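Long-range contacts in MsStt7d protein (PDB 4IX3), which is probably an ATP-dependent protein kinase related to the state transition kinase Stt7, represented here by its catalytic domain: residues Ile21-Gly26 and Thr35-Val40; Val48-Lys53 and Leu109-Glu114; Ile88-Lys93 and Gly101-Gly106; Thr80-Met85 and Lys185-Gly190. All blocks are in the same frame, centred on the assembly; numbering follows the deposited sequence.

Contacts 1, 2 and 3 build the antiparallel sheet of the kinase N-lobe, and contact 4 joins the loop that leads into strand 84-90 to the segment carrying the magnesium ligand Asp188. The centres of contacts 1 and 2 lie about 8 Å apart, with Phe37 N 2.7 Å from Leu49 O where their strands adjoin. Contact 3 closes the far end of the sheet, its centre about 14 Å from that of contact 2 and about 23 Å from that of contact 4. Contacts 2 and 4, about 10 Å between centres, share the nucleotide pocket: Glu114 OE1 forms a 2.8 Å salt bridge with Lys185 NZ, and the Lys50 side chain ends about 7 Å from the magnesium ion.

Contact 1: Ile21-Gly26 and Thr35-Val40; sequences IRVLPG and TVFRGV
Val40 buries the largest surface here, and its CG2 branch does the touching. That methyl, anti to the carbonyl carbon (chi1 178° sets CG1 anti to the backbone N), lies 3.6 Å from Arg22 NH2, obliquely to the guanidinium, and 4.2 Å from Leu24 CD1. Arg22 and Val40 run side by side in the same direction, and their backbones exchange two hydrogen bonds, an antiparallel hydrogen-bonded pair: Arg22 N gives to Val40 O, and Val40 N to Arg22 O at 2.8 Å. Gly39, next in line, packs CA to CA against Val23, where a side chain would run into Arg22 O.

Leu24 and Arg38 carry the next rung. Leu24 N donates to Arg38 O at 2.9 Å, tilted 24° from the carbonyl plane, while Leu24 CD1 sits over Gly39 CA at 3.8 Å. The two segments belong to the first antiparallel strands of the kinase N-lobe, and the turn joining them holds the glycine-rich loop, whose Ser30 and Gly31 bind ADP in another structure of this protein. The Arg38 guanidinium forms a salt bridge with Glu116.

Past this rung the strands part. A water takes the place of a direct bond, accepting from Arg38 N and touching the carbonyl oxygens of Leu24 and Gly26. Phe37 fills the other face of the sheet: Val23 CG2 comes against its CB at 3.6 Å, and Leu24 O meets the ring edge at CD1, also 3.6 Å away. Ile98 packs on the same aromatic, while the Phe37 backbone pairs with Leu49 of the next strand.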
loop_
_atom_site.group_PDB
_atom_site.type_symbol
_atom_site.label_atom_id
_atom_site.label_comp_id
_atom_site.label_asym_id
_atom_site.label_seq_id
_atom_site.Cartn_x
_atom_site.Cartn_y
_atom_site.Cartn_z
ATOM N N ILE B 21 -21.445 -13.083 8.606
ATOM C CA ILE B 21 -20.244 -12.279 8.868
ATOM C C ILE B 21 -20.741 -10.847 9.031
ATOM O O ILE B 21 -21.371 -10.272 8.125
ATOM C CB ILE B 21 -19.187 -12.402 7.742
ATOM C CG1 ILE B 21 -18.660 -13.861 7.727
ATOM C CG2 ILE B 21 -18.025 -11.435 7.989
ATOM C CD1 ILE B 21 -17.961 -14.267 6.455
ATOM N N ARG B 22 -20.290 -10.238 10.119
ATOM C CA ARG B 22 -20.448 -8.825 10.359
ATOM C C ARG B 22 -19.054 -8.216 10.361
ATOM O O ARG B 22 -18.174 -8.667 11.100
ATOM C CB ARG B 22 -21.161 -8.547 11.688
ATOM C CG ARG B 22 -21.378 -7.075 11.944
ATOM C CD ARG B 22 -22.332 -6.859 13.102
ATOM N NE ARG B 22 -21.768 -7.350 14.352
ATOM C CZ ARG B 22 -20.935 -6.642 15.111
ATOM N NH1 ARG B 22 -20.533 -5.442 14.702
ATOM N NH2 ARG B 22 -20.504 -7.135 16.272
ATOM N N VAL B 23 -18.866 -7.187 9.548
ATOM C CA VAL B 23 -17.579 -6.502 9.430
ATOM C C VAL B 23 -17.638 -5.232 10.265
ATOM O O VAL B 23 -18.641 -4.501 10.260
ATOM C CB VAL B 23 -17.119 -6.333 7.955
ATOM C CG1 VAL B 23 -18.159 -5.653 7.085
ATOM C CG2 VAL B 23 -15.784 -5.589 7.900
ATOM N N LEU B 24 -16.582 -4.988 11.035
ATOM C CA LEU B 24 -16.518 -3.766 11.833
ATOM C C LEU B 24 -15.727 -2.697 11.067
ATOM O O LEU B 24 -14.629 -2.963 10.583
ATOM C CB LEU B 24 -15.837 -4.052 13.179
ATOM C CG LEU B 24 -16.657 -4.742 14.260
ATOM C CD1 LEU B 24 -17.236 -6.071 13.823
ATOM C CD2 LEU B 24 -15.824 -4.917 15.518
ATOM N N PRO B 25 -16.308 -1.501 10.892
ATOM C CA PRO B 25 -15.529 -0.429 10.261
ATOM C C PRO B 25 -14.214 -0.115 10.992
ATOM O O PRO B 25 -14.101 -0.339 12.208
ATOM C CB PRO B 25 -16.462 0.779 10.339
ATOM C CG PRO B 25 -17.840 0.242 10.530
ATOM C CD PRO B 25 -17.741 -1.174 11.028
ATOM N N GLY B 26 -13.209 0.316 10.233
ATOM C CA GLY B 26 -11.906 0.678 10.795
ATOM C C GLY B 26 -10.815 -0.295 10.398
ATOM O O GLY B 26 -10.634 -1.312 11.053
ATOM N N THR B 35 -6.788 -4.565 2.552
ATOM C CA THR B 35 -7.255 -3.916 3.759
ATOM C C THR B 35 -7.796 -4.974 4.691
ATOM O O THR B 35 -8.564 -5.849 4.260
ATOM C CB THR B 35 -8.361 -2.880 3.460
ATOM O OG1 THR B 35 -7.892 -2.015 2.402
ATOM C CG2 THR B 35 -8.671 -2.033 4.676
ATOM N N VAL B 36 -7.374 -4.937 5.948
ATOM C CA VAL B 36 -7.801 -5.904 6.977
ATOM C C VAL B 36 -8.799 -5.203 7.894
ATOM O O VAL B 36 -8.573 -4.066 8.305
ATOM C CB VAL B 36 -6.591 -6.484 7.759
ATOM C CG1 VAL B 36 -7.111 -7.437 8.825
ATOM C CG2 VAL B 36 -5.643 -7.194 6.802
ATOM N N PHE B 37 -9.895 -5.884 8.206
ATOM C CA PHE B 37 -10.885 -5.405 9.142
ATOM C C PHE B 37 -11.105 -6.454 10.248
ATOM O O PHE B 37 -10.899 -7.635 10.028
ATOM C CB PHE B 37 -12.232 -5.264 8.422
ATOM C CG PHE B 37 -12.235 -4.273 7.298
ATOM C CD1 PHE B 37 -12.724 -3.005 7.501
ATOM C CD2 PHE B 37 -11.806 -4.642 6.039
ATOM C CE1 PHE B 37 -12.704 -2.090 6.461
ATOM C CE2 PHE B 37 -11.847 -3.750 4.960
ATOM C CZ PHE B 37 -12.312 -2.478 5.189
ATOM N N ARG B 38 -11.551 -6.034 11.424
ATOM C CA ARG B 38 -12.076 -7.012 12.396
ATOM C C ARG B 38 -13.498 -7.370 11.969
ATOM O O ARG B 38 -14.192 -6.579 11.335
ATOM C CB ARG B 38 -12.149 -6.425 13.795
ATOM C CG ARG B 38 -10.810 -6.212 14.454
ATOM C CD ARG B 38 -11.167 -5.701 15.831
ATOM N NE ARG B 38 -9.984 -5.300 16.579
ATOM C CZ ARG B 38 -9.406 -4.110 16.458
ATOM N NH1 ARG B 38 -9.909 -3.225 15.604
ATOM N NH2 ARG B 38 -8.298 -3.825 17.146
ATOM N N GLY B 39 -13.952 -8.554 12.351
ATOM C CA GLY B 39 -15.347 -8.924 12.132
ATOM C C GLY B 39 -15.783 -9.951 13.158
ATOM O O GLY B 39 -15.024 -10.347 14.043
ATOM N N VAL B 40 -17.061 -10.302 13.087
ATOM C CA VAL B 40 -17.624 -11.305 13.989
ATOM C C VAL B 40 -18.334 -12.305 13.086
ATOM O O VAL B 40 -19.154 -11.904 12.232
ATOM C CB VAL B 40 -18.631 -10.684 14.980
ATOM C CG1 VAL B 40 -19.216 -11.775 15.861
ATOM C CG2 VAL B 40 -17.952 -9.625 15.851
HETATM O O HOH W 1 -12.340 -3.295 11.645
#

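Contact 2: Val48-Lys53 and Leu109-Glu114; sequences VLKNAK and LMWANE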
loop_
_atom_site.group_PDB
_atom_site.type_symbol
_atom_site.label_atom_id
_atom_site.label_comp_id
_atom_site.label_asym_id
_atom_site.label_seq_id
_atom_site.Cartn_x
_atom_site.Cartn_y
_atom_site.Cartn_z
ATOM N N VAL B 48 -10.736 -11.929 11.610
ATOM C CA VAL B 48 -10.100 -10.845 10.854
ATOM C C VAL B 48 -10.391 -11.154 9.387
ATOM O O VAL B 48 -10.413 -12.303 8.980
ATOM C CB VAL B 48 -8.599 -10.810 11.182
ATOM C CG1 VAL B 48 -7.837 -9.975 10.185
ATOM C CG2 VAL B 48 -8.396 -10.243 12.572
ATOM N N LEU B 49 -10.634 -10.107 8.607
ATOM C CA LEU B 49 -11.151 -10.203 7.241
ATOM C C LEU B 49 -10.276 -9.321 6.353
ATOM O O LEU B 49 -9.959 -8.203 6.741
ATOM C CB LEU B 49 -12.578 -9.622 7.193
ATOM C CG LEU B 49 -13.624 -10.495 7.909
ATOM C CD1 LEU B 49 -14.788 -9.633 8.362
ATOM C CD2 LEU B 49 -13.995 -11.643 6.987
ATOM N N LYS B 50 -9.912 -9.812 5.189
ATOM C CA LYS B 50 -9.089 -8.999 4.269
ATOM C C LYS B 50 -9.699 -9.001 2.891
ATOM O O LYS B 50 -10.067 -10.072 2.382
ATOM C CB LYS B 50 -7.661 -9.583 4.142
ATOM C CG LYS B 50 -6.723 -8.694 3.304
ATOM C CD LYS B 50 -5.273 -9.197 3.360
ATOM C CE LYS B 50 -4.389 -8.281 2.562
ATOM N NZ LYS B 50 -2.954 -8.778 2.596
ATOM N N ASN B 51 -9.705 -7.820 2.250
ATOM C CA ASN B 51 -10.028 -7.768 0.824
ATOM C C ASN B 51 -8.917 -7.005 0.080
ATOM O O ASN B 51 -7.954 -6.536 0.713
ATOM C CB ASN B 51 -11.417 -7.166 0.558
ATOM C CG ASN B 51 -11.474 -5.661 0.806
ATOM O OD1 ASN B 51 -10.569 -5.073 1.436
ATOM N ND2 ASN B 51 -12.558 -5.030 0.322
ATOM N N ALA B 52 -8.996 -6.958 -1.244
ATOM C CA ALA B 52 -8.008 -6.239 -2.059
ATOM C C ALA B 52 -8.322 -4.742 -2.028
ATOM O O ALA B 52 -9.488 -4.328 -1.937
ATOM C CB ALA B 52 -8.031 -6.770 -3.490
ATOM N N LYS B 53 -7.288 -3.909 -2.149
ATOM C CA LYS B 53 -7.476 -2.466 -2.423
ATOM C C LYS B 53 -7.891 -2.301 -3.877
ATOM O O LYS B 53 -7.218 -2.833 -4.771
ATOM C CB LYS B 53 -6.156 -1.716 -2.152
ATOM C CG LYS B 53 -5.914 -1.608 -0.637
ATOM C CD LYS B 53 -4.586 -0.906 -0.344
ATOM C CE LYS B 53 -4.664 0.589 -0.528
ATOM N NZ LYS B 53 -3.388 1.094 0.049
ATOM N N LEU B 109 -10.760 -12.860 2.393
ATOM C CA LEU B 109 -10.165 -13.954 3.189
ATOM C C LEU B 109 -10.539 -13.742 4.637
ATOM O O LEU B 109 -10.695 -12.608 5.117
ATOM C CB LEU B 109 -8.645 -13.919 3.017
ATOM C CG LEU B 109 -8.159 -13.957 1.582
ATOM C CD1 LEU B 109 -6.631 -14.050 1.564
ATOM C CD2 LEU B 109 -8.783 -15.130 0.810
ATOM N N MET B 110 -10.593 -14.843 5.406
ATOM C CA MET B 110 -10.956 -14.781 6.810
ATOM C C MET B 110 -10.025 -15.664 7.651
ATOM O O MET B 110 -9.678 -16.776 7.236
ATOM C CB MET B 110 -12.416 -15.225 6.994
ATOM C CG MET B 110 -12.962 -14.980 8.401
ATOM S SD MET B 110 -14.753 -15.190 8.516
ATOM C CE MET B 110 -14.869 -16.981 8.530
ATOM N N TRP B 111 -9.641 -15.101 8.791
ATOM C CA TRP B 111 -8.852 -15.826 9.796
ATOM C C TRP B 111 -9.494 -15.702 11.153
ATOM O O TRP B 111 -10.199 -14.722 11.441
ATOM C CB TRP B 111 -7.431 -15.263 9.904
ATOM C CG TRP B 111 -6.645 -15.346 8.640
ATOM C CD1 TRP B 111 -5.703 -16.257 8.259
ATOM C CD2 TRP B 111 -6.685 -14.354 7.566
ATOM N NE1 TRP B 111 -5.148 -15.906 7.043
ATOM C CE2 TRP B 111 -5.744 -14.781 6.566
ATOM C CE3 TRP B 111 -7.413 -13.171 7.361
ATOM C CZ2 TRP B 111 -5.479 -14.003 5.443
ATOM C CZ3 TRP B 111 -7.109 -12.391 6.255
ATOM C CH2 TRP B 111 -6.171 -12.810 5.318
ATOM N N ALA B 112 -9.114 -16.607 12.082
ATOM C CA ALA B 112 -9.426 -16.352 13.474
ATOM C C ALA B 112 -8.651 -15.111 13.937
ATOM O O ALA B 112 -7.499 -14.901 13.519
ATOM C CB ALA B 112 -8.947 -17.506 14.334
ATOM N N ASN B 113 -9.270 -14.332 14.824
ATOM C CA ASN B 113 -8.580 -13.261 15.529
ATOM C C ASN B 113 -7.796 -13.932 16.671
ATOM O O ASN B 113 -8.394 -14.389 17.661
ATOM C CB ASN B 113 -9.583 -12.233 16.060
ATOM C CG ASN B 113 -8.902 -11.060 16.716
ATOM O OD1 ASN B 113 -7.748 -11.177 17.134
ATOM N ND2 ASN B 113 -9.578 -9.925 16.805
ATOM N N GLU B 114 -6.475 -14.028 16.520
ATOM C CA GLU B 114 -5.633 -14.746 17.477
ATOM C C GLU B 114 -5.342 -13.887 18.714
ATOM O O GLU B 114 -4.769 -14.395 19.693
ATOM C CB GLU B 114 -4.334 -15.162 16.805
ATOM C CG GLU B 114 -4.578 -16.126 15.650
ATOM C CD GLU B 114 -4.965 -17.529 16.079
ATOM O OE1 GLU B 114 -4.738 -17.906 17.258
ATOM O OE2 GLU B 114 -5.259 -18.316 15.166
#
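Trp111 turns the six-membered part of its indole edge-on to Lys50, so that CZ3 stands 3.6 Å from Lys50 CB, which lies in the plane of the ring. Further along the same rim, CE3 comes within 3.5 Å of Val48 O. This is the tight part of the contact, fastened by four backbone bonds: Val48 and Trp111 exchange two, Lys50 and Leu109 two more. On the other face of the sheet Leu49 CD2 packs beside Met110 CG at 3.8 Å, the two side chains pointing the same way.

Toward the hinge the packing is looser. Val48 CG2 approaches Asn113 CB only at 4.2 Å, both residues being partly exposed, and that spacing is doubtful because Val48 was modelled in two conformers.

An alanine in place of Trp111 would probably open a gap beside Lys50 CB and leave Asn70 OD1 without the indole N-H it accepts. Trp111 precedes Ala112 and Glu114, which contact ADP in another structure of this protein, consistent with the gatekeeper position. The extended Lys50 chain carries its ammonium to Glu66 of helix 59-76, a salt bridge that probably positions the ammonium for the nucleotide, which Lys50 contacts in that same ADP-bound state.

Contact 3: Ile88-Lys93 and Gly101-Gly106; sequences IELGAK and GTLTEG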
loop_
_atom_site.group_PDB
_atom_site.type_symbol
_atom_site.label_atom_id
_atom_site.label_comp_id
_atom_site.label_asym_id
_atom_site.label_seq_id
_atom_site.Cartn_x
_atom_site.Cartn_y
_atom_site.Cartn_z
ATOM N N ILE B 88 -14.532 -15.840 1.128
ATOM C CA ILE B 88 -15.940 -15.525 0.825
ATOM C C ILE B 88 -15.920 -14.547 -0.321
ATOM O O ILE B 88 -15.374 -13.456 -0.163
ATOM C CB ILE B 88 -16.687 -14.864 2.036
ATOM C CG1 ILE B 88 -16.272 -15.498 3.360
ATOM C CG2 ILE B 88 -18.210 -14.942 1.773
ATOM C CD1 ILE B 88 -15.151 -14.767 4.096
ATOM N N GLU B 89 -16.506 -14.872 -1.459
ATOM C CA GLU B 89 -16.585 -13.937 -2.577
ATOM C C GLU B 89 -18.009 -13.437 -2.754
ATOM O O GLU B 89 -18.885 -14.222 -2.853
ATOM C CB GLU B 89 -16.052 -14.588 -3.832
ATOM C CG GLU B 89 -15.831 -13.585 -4.964
ATOM C CD GLU B 89 -15.129 -14.189 -6.157
ATOM O OE1 GLU B 89 -15.245 -15.390 -6.410
ATOM O OE2 GLU B 89 -14.435 -13.449 -6.833
ATOM N N LEU B 90 -18.202 -12.122 -2.761
ATOM C CA LEU B 90 -19.538 -11.554 -2.885
ATOM C C LEU B 90 -19.706 -10.848 -4.223
ATOM O O LEU B 90 -18.803 -10.144 -4.677
ATOM C CB LEU B 90 -19.815 -10.579 -1.738
ATOM C CG LEU B 90 -20.427 -11.180 -0.471
ATOM C CD1 LEU B 90 -19.438 -11.120 0.684
ATOM C CD2 LEU B 90 -21.722 -10.468 -0.110
ATOM N N GLY B 91 -20.860 -11.037 -4.855
ATOM C CA GLY B 91 -21.112 -10.406 -6.157
ATOM C C GLY B 91 -21.602 -8.987 -5.969
ATOM O O GLY B 91 -21.565 -8.404 -4.881
ATOM N N ALA B 92 -22.049 -8.413 -7.081
ATOM C CA ALA B 92 -22.456 -6.989 -7.095
ATOM C C ALA B 92 -23.795 -6.758 -6.352
ATOM O O ALA B 92 -23.867 -5.975 -5.391
ATOM C CB ALA B 92 -22.534 -6.469 -8.533
ATOM N N LYS B 93 -24.853 -7.463 -6.730
ATOM C CA LYS B 93 -26.173 -7.176 -6.111
ATOM C C LYS B 93 -26.242 -7.657 -4.658
ATOM O O LYS B 93 -26.918 -7.041 -3.827
ATOM C CB LYS B 93 -27.325 -7.785 -6.923
ATOM C CG LYS B 93 -27.607 -7.060 -8.229
ATOM C CD LYS B 93 -28.951 -7.417 -8.874
ATOM C CE LYS B 93 -30.072 -6.864 -8.024
ATOM N NZ LYS B 93 -30.325 -5.431 -8.375
ATOM N N GLY B 101 -21.916 -2.849 7.996
ATOM C CA GLY B 101 -21.409 -4.098 8.553
ATOM C C GLY B 101 -21.473 -5.334 7.674
ATOM O O GLY B 101 -21.324 -6.451 8.155
ATOM N N THR B 102 -21.630 -5.130 6.369
ATOM C CA THR B 102 -21.758 -6.245 5.457
ATOM C C THR B 102 -20.605 -6.261 4.475
ATOM O O THR B 102 -20.087 -5.206 4.045
ATOM C CB THR B 102 -23.090 -6.207 4.694
ATOM O OG1 THR B 102 -23.257 -4.898 4.149
ATOM C CG2 THR B 102 -24.232 -6.557 5.617
ATOM N N LEU B 103 -20.216 -7.460 4.071
ATOM C CA LEU B 103 -19.096 -7.607 3.133
ATOM C C LEU B 103 -19.394 -7.016 1.761
ATOM O O LEU B 103 -20.459 -7.282 1.178
ATOM C CB LEU B 103 -18.712 -9.087 2.964
ATOM C CG LEU B 103 -18.211 -9.745 4.243
ATOM C CD1 LEU B 103 -18.088 -11.232 3.950
ATOM C CD2 LEU B 103 -16.901 -9.137 4.742
ATOM N N THR B 104 -18.438 -6.280 1.194
ATOM C CA THR B 104 -18.617 -5.643 -0.119
ATOM C C THR B 104 -18.281 -6.595 -1.274
ATOM O O THR B 104 -17.592 -7.638 -1.103
ATOM C CB THR B 104 -17.730 -4.394 -0.203
ATOM O OG1 THR B 104 -16.404 -4.781 0.152
ATOM C CG2 THR B 104 -18.199 -3.319 0.769
ATOM N N GLU B 105 -18.749 -6.246 -2.470
ATOM C CA GLU B 105 -18.443 -7.033 -3.679
ATOM C C GLU B 105 -16.942 -7.355 -3.775
ATOM O O GLU B 105 -16.090 -6.454 -3.650
ATOM C CB GLU B 105 -18.937 -6.196 -4.892
ATOM C CG GLU B 105 -18.697 -6.867 -6.238
ATOM C CD GLU B 105 -17.303 -6.671 -6.858
ATOM O OE1 GLU B 105 -16.810 -5.504 -6.777
ATOM O OE2 GLU B 105 -16.725 -7.627 -7.447
ATOM N N GLY B 106 -16.616 -8.602 -4.109
ATOM C CA GLY B 106 -15.253 -9.067 -4.358
ATOM C C GLY B 106 -14.841 -10.179 -3.391
ATOM O O GLY B 106 -15.610 -10.647 -2.577
HETATM O O HOH W 2 -17.454 -10.255 -7.414
#
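The peptide groups of Leu90 and Gly106 pair by two hydrogen bonds of different geometry. Gly106 N reaches Leu90 O in the carbonyl plane at 2.7 Å, whereas Leu90 N comes to Gly106 O from above its carbonyl plane, 39° out of it, at 3.0 Å. Glu89 CA adds a C-H contact to the same Gly106 oxygen. The third flat group, the Glu105 carboxylate, is met at OE2 by a water that also donates to Leu90 O, so that this carbonyl serves both the strand pair and the bridge.

The Glu105 CG is anti to the backbone N (chi1 180°), which puts it over the Gly91 peptide, 3.6 Å from Gly91 C, and the chain then bends at chi2 (-84°); CB touches Gly91 O at 3.4 Å. Leu90 and Leu103 cross at about a right angle, although the exact position of Leu90 CD1 is doubtful. Beside them Ile88 CG2 approaches Leu103 CD1 at 4.3 Å, in an apolar layer continued by Ile21 and Trp108.

Leu90 with Gly106 is the last bridge of the hairpin between strands 84-90 and 106-112, and the loop spreads beyond it. The backbone angles of Gly106 would jam a side chain against the preceding carbonyl.

Two acids lie near this turn without touching, Glu89 OE2 and Glu105 OE2 being 6.3 Å apart. Glu89 is paired with Arg11, and a magnesium ion lies about 4 Å from the Glu105 side chain; both cations would probably offset the repulsion between the carboxylates.

Contact 4: Thr80-Met85 and Lys185-Gly190; sequences TCARFM and KLIDLG. With MG (magnesium ion), chain E.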
loop_
_atom_site.group_PDB
_atom_site.type_symbol
_atom_site.label_atom_id
_atom_site.label_comp_id
_atom_site.label_asym_id
_atom_site.label_seq_id
_atom_site.Cartn_x
_atom_site.Cartn_y
_atom_site.Cartn_z
ATOM N N THR B 80 1.539 -22.393 12.964
ATOM C CA THR B 80 2.603 -21.396 12.736
ATOM C C THR B 80 2.024 -19.991 12.589
ATOM O O THR B 80 2.677 -19.023 13.011
ATOM C CB THR B 80 3.476 -21.730 11.529
ATOM O OG1 THR B 80 2.686 -21.788 10.339
ATOM C CG2 THR B 80 4.245 -23.041 11.743
ATOM N N CYS B 81 0.865 -19.906 11.925
ATOM C CA CYS B 81 0.264 -18.621 11.571
ATOM C C CYS B 81 -1.165 -18.526 12.075
ATOM O O CYS B 81 -1.752 -19.571 12.457
ATOM C CB CYS B 81 0.283 -18.505 10.056
ATOM S SG CYS B 81 1.898 -18.535 9.274
ATOM N N ALA B 82 -1.780 -17.347 12.064
ATOM C CA ALA B 82 -3.187 -17.228 12.396
ATOM C C ALA B 82 -4.027 -18.245 11.605
ATOM O O ALA B 82 -3.830 -18.458 10.381
ATOM C CB ALA B 82 -3.702 -15.843 12.083
ATOM N N ARG B 83 -4.978 -18.877 12.317
ATOM C CA ARG B 83 -5.755 -19.953 11.700
ATOM C C ARG B 83 -6.607 -19.420 10.538
ATOM O O ARG B 83 -7.357 -18.463 10.699
ATOM C CB ARG B 83 -6.665 -20.563 12.767
ATOM C CG ARG B 83 -7.630 -21.632 12.222
ATOM C CD ARG B 83 -8.301 -22.439 13.354
ATOM N NE ARG B 83 -8.943 -21.599 14.376
ATOM C CZ ARG B 83 -10.232 -21.247 14.384
ATOM N NH1 ARG B 83 -11.045 -21.675 13.416
ATOM N NH2 ARG B 83 -10.698 -20.528 15.413
ATOM N N PHE B 84 -6.457 -20.080 9.398
ATOM C CA PHE B 84 -7.109 -19.653 8.161
ATOM C C PHE B 84 -8.482 -20.304 8.083
ATOM O O PHE B 84 -8.613 -21.542 8.073
ATOM C CB PHE B 84 -6.257 -20.057 6.968
ATOM C CG PHE B 84 -6.835 -19.682 5.626
ATOM C CD1 PHE B 84 -7.210 -18.357 5.359
ATOM C CD2 PHE B 84 -6.968 -20.639 4.624
ATOM C CE1 PHE B 84 -7.734 -18.017 4.097
ATOM C CE2 PHE B 84 -7.404 -20.271 3.352
ATOM C CZ PHE B 84 -7.813 -18.972 3.108
ATOM N N MET B 85 -9.517 -19.495 7.888
ATOM C CA MET B 85 -10.899 -20.004 7.884
ATOM C C MET B 85 -11.503 -20.006 6.492
ATOM O O MET B 85 -12.610 -20.530 6.333
ATOM C CB MET B 85 -11.749 -19.143 8.824
ATOM C CG MET B 85 -11.267 -19.250 10.274
ATOM S SD MET B 85 -12.147 -18.189 11.452
ATOM C CE MET B 85 -13.719 -19.032 11.669
ATOM N N LYS B 185 2.139 -16.542 17.182
ATOM C CA LYS B 185 1.749 -16.914 15.816
ATOM C C LYS B 185 2.086 -15.767 14.846
ATOM O O LYS B 185 1.927 -14.593 15.199
ATOM C CB LYS B 185 0.256 -17.254 15.731
ATOM C CG LYS B 185 -0.148 -18.516 16.552
ATOM C CD LYS B 185 -1.618 -18.812 16.411
ATOM C CE LYS B 185 -1.982 -20.069 17.196
ATOM N NZ LYS B 185 -3.436 -20.389 17.003
ATOM N N LEU B 186 2.505 -16.140 13.656
ATOM C CA LEU B 186 2.702 -15.164 12.551
ATOM C C LEU B 186 1.351 -14.783 11.956
ATOM O O LEU B 186 0.458 -15.624 11.849
ATOM C CB LEU B 186 3.592 -15.770 11.479
ATOM C CG LEU B 186 5.085 -15.798 11.917
ATOM C CD1 LEU B 186 5.831 -16.877 11.168
ATOM C CD2 LEU B 186 5.774 -14.472 11.674
ATOM N N ILE B 187 1.247 -13.556 11.478
ATOM C CA ILE B 187 0.185 -13.206 10.561
ATOM C C ILE B 187 0.824 -12.744 9.254
ATOM O O ILE B 187 2.047 -12.534 9.165
ATOM C CB ILE B 187 -0.726 -12.100 11.083
ATOM C CG1 ILE B 187 0.055 -10.817 11.390
ATOM C CG2 ILE B 187 -1.477 -12.588 12.327
ATOM C CD1 ILE B 187 -0.832 -9.569 11.399
ATOM N N ASP B 188 -0.031 -12.541 8.240
ATOM C CA ASP B 188 0.295 -11.765 7.047
ATOM C C ASP B 188 1.240 -12.515 6.099
ATOM O O ASP B 188 2.462 -12.230 6.021
ATOM C CB ASP B 188 0.833 -10.375 7.390
ATOM C CG ASP B 188 1.222 -9.628 6.130
ATOM O OD1 ASP B 188 0.633 -9.915 5.042
ATOM O OD2 ASP B 188 2.212 -8.806 6.233
ATOM N N LEU B 189 0.671 -13.456 5.345
ATOM C CA LEU B 189 1.373 -14.138 4.294
ATOM C C LEU B 189 1.181 -13.407 2.953
ATOM O O LEU B 189 1.423 -13.969 1.879
ATOM C CB LEU B 189 0.873 -15.588 4.178
ATOM C CG LEU B 189 1.223 -16.471 5.371
ATOM C CD1 LEU B 189 0.300 -17.669 5.478
ATOM C CD2 LEU B 189 2.694 -16.858 5.455
ATOM N N GLY B 190 0.914 -12.099 3.020
ATOM C CA GLY B 190 0.650 -11.336 1.785
ATOM C C GLY B 190 1.846 -11.176 0.857
ATOM O O GLY B 190 1.705 -10.990 -0.346
HETATM MG MG MG E . 3.086 -7.339 5.066
HETATM O O HOH W 3 -3.223 -21.256 14.141
HETATM O O HOH W 4 3.698 -8.764 3.694
HETATM O O HOH W 5 1.194 -7.355 4.074
HETATM O O HOH W 6 2.326 -6.003 6.360
HETATM O O HOH W 7 3.763 -5.895 3.855
#
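Cys81 lays its sulfur against the side of Leu186: SG is anti to the carbonyl carbon (chi1 -61°) and sits 3.9 Å from Leu186 CB. From there the same sulfur faces Leu189 CD1 at 4.2 Å, so one atom touches two leucines of the 185-190 segment. Ala82 takes the other side, its CB meeting Ile187 CG2 methyl to methyl at 4.0 Å. Between these two apolar pairs the backbones are bridged once. Leu186 N gives to Thr80 O at 3.0 Å, in the carbonyl plane and on a lone pair, and Ala82 N meets Leu186 O nearly along the C=O axis at 2.8 Å.

Lys185 stretches out fully past CG, with CD passing Cys81 O at 4.0 Å. A water joins that oxygen to Lys185 NZ, and the ammonium forms salt bridges with Glu114 and Asp180. Three acceptors thus surround NZ, which probably keeps it charged. Thr80 turns away from Leu186 into helix 141-161, where Ser155 and Leu159 pack on it.

Two residues on from Leu186, Asp188 OD1 accepts from Gly190 N, met from above the carboxylate plane, an Asx turn that holds the group while OD2 binds magnesium at 2.1 Å. Four waters and Asp168 complete the metal shell.

Asp188-Leu189-Gly190 matches the DFG motif of protein kinases, with leucine in the middle place. Its Leu189 and the strand before it are braced here against the loop that leads from helix 59-76, the regulatory helix C of the kinase fold, to strand 84-90.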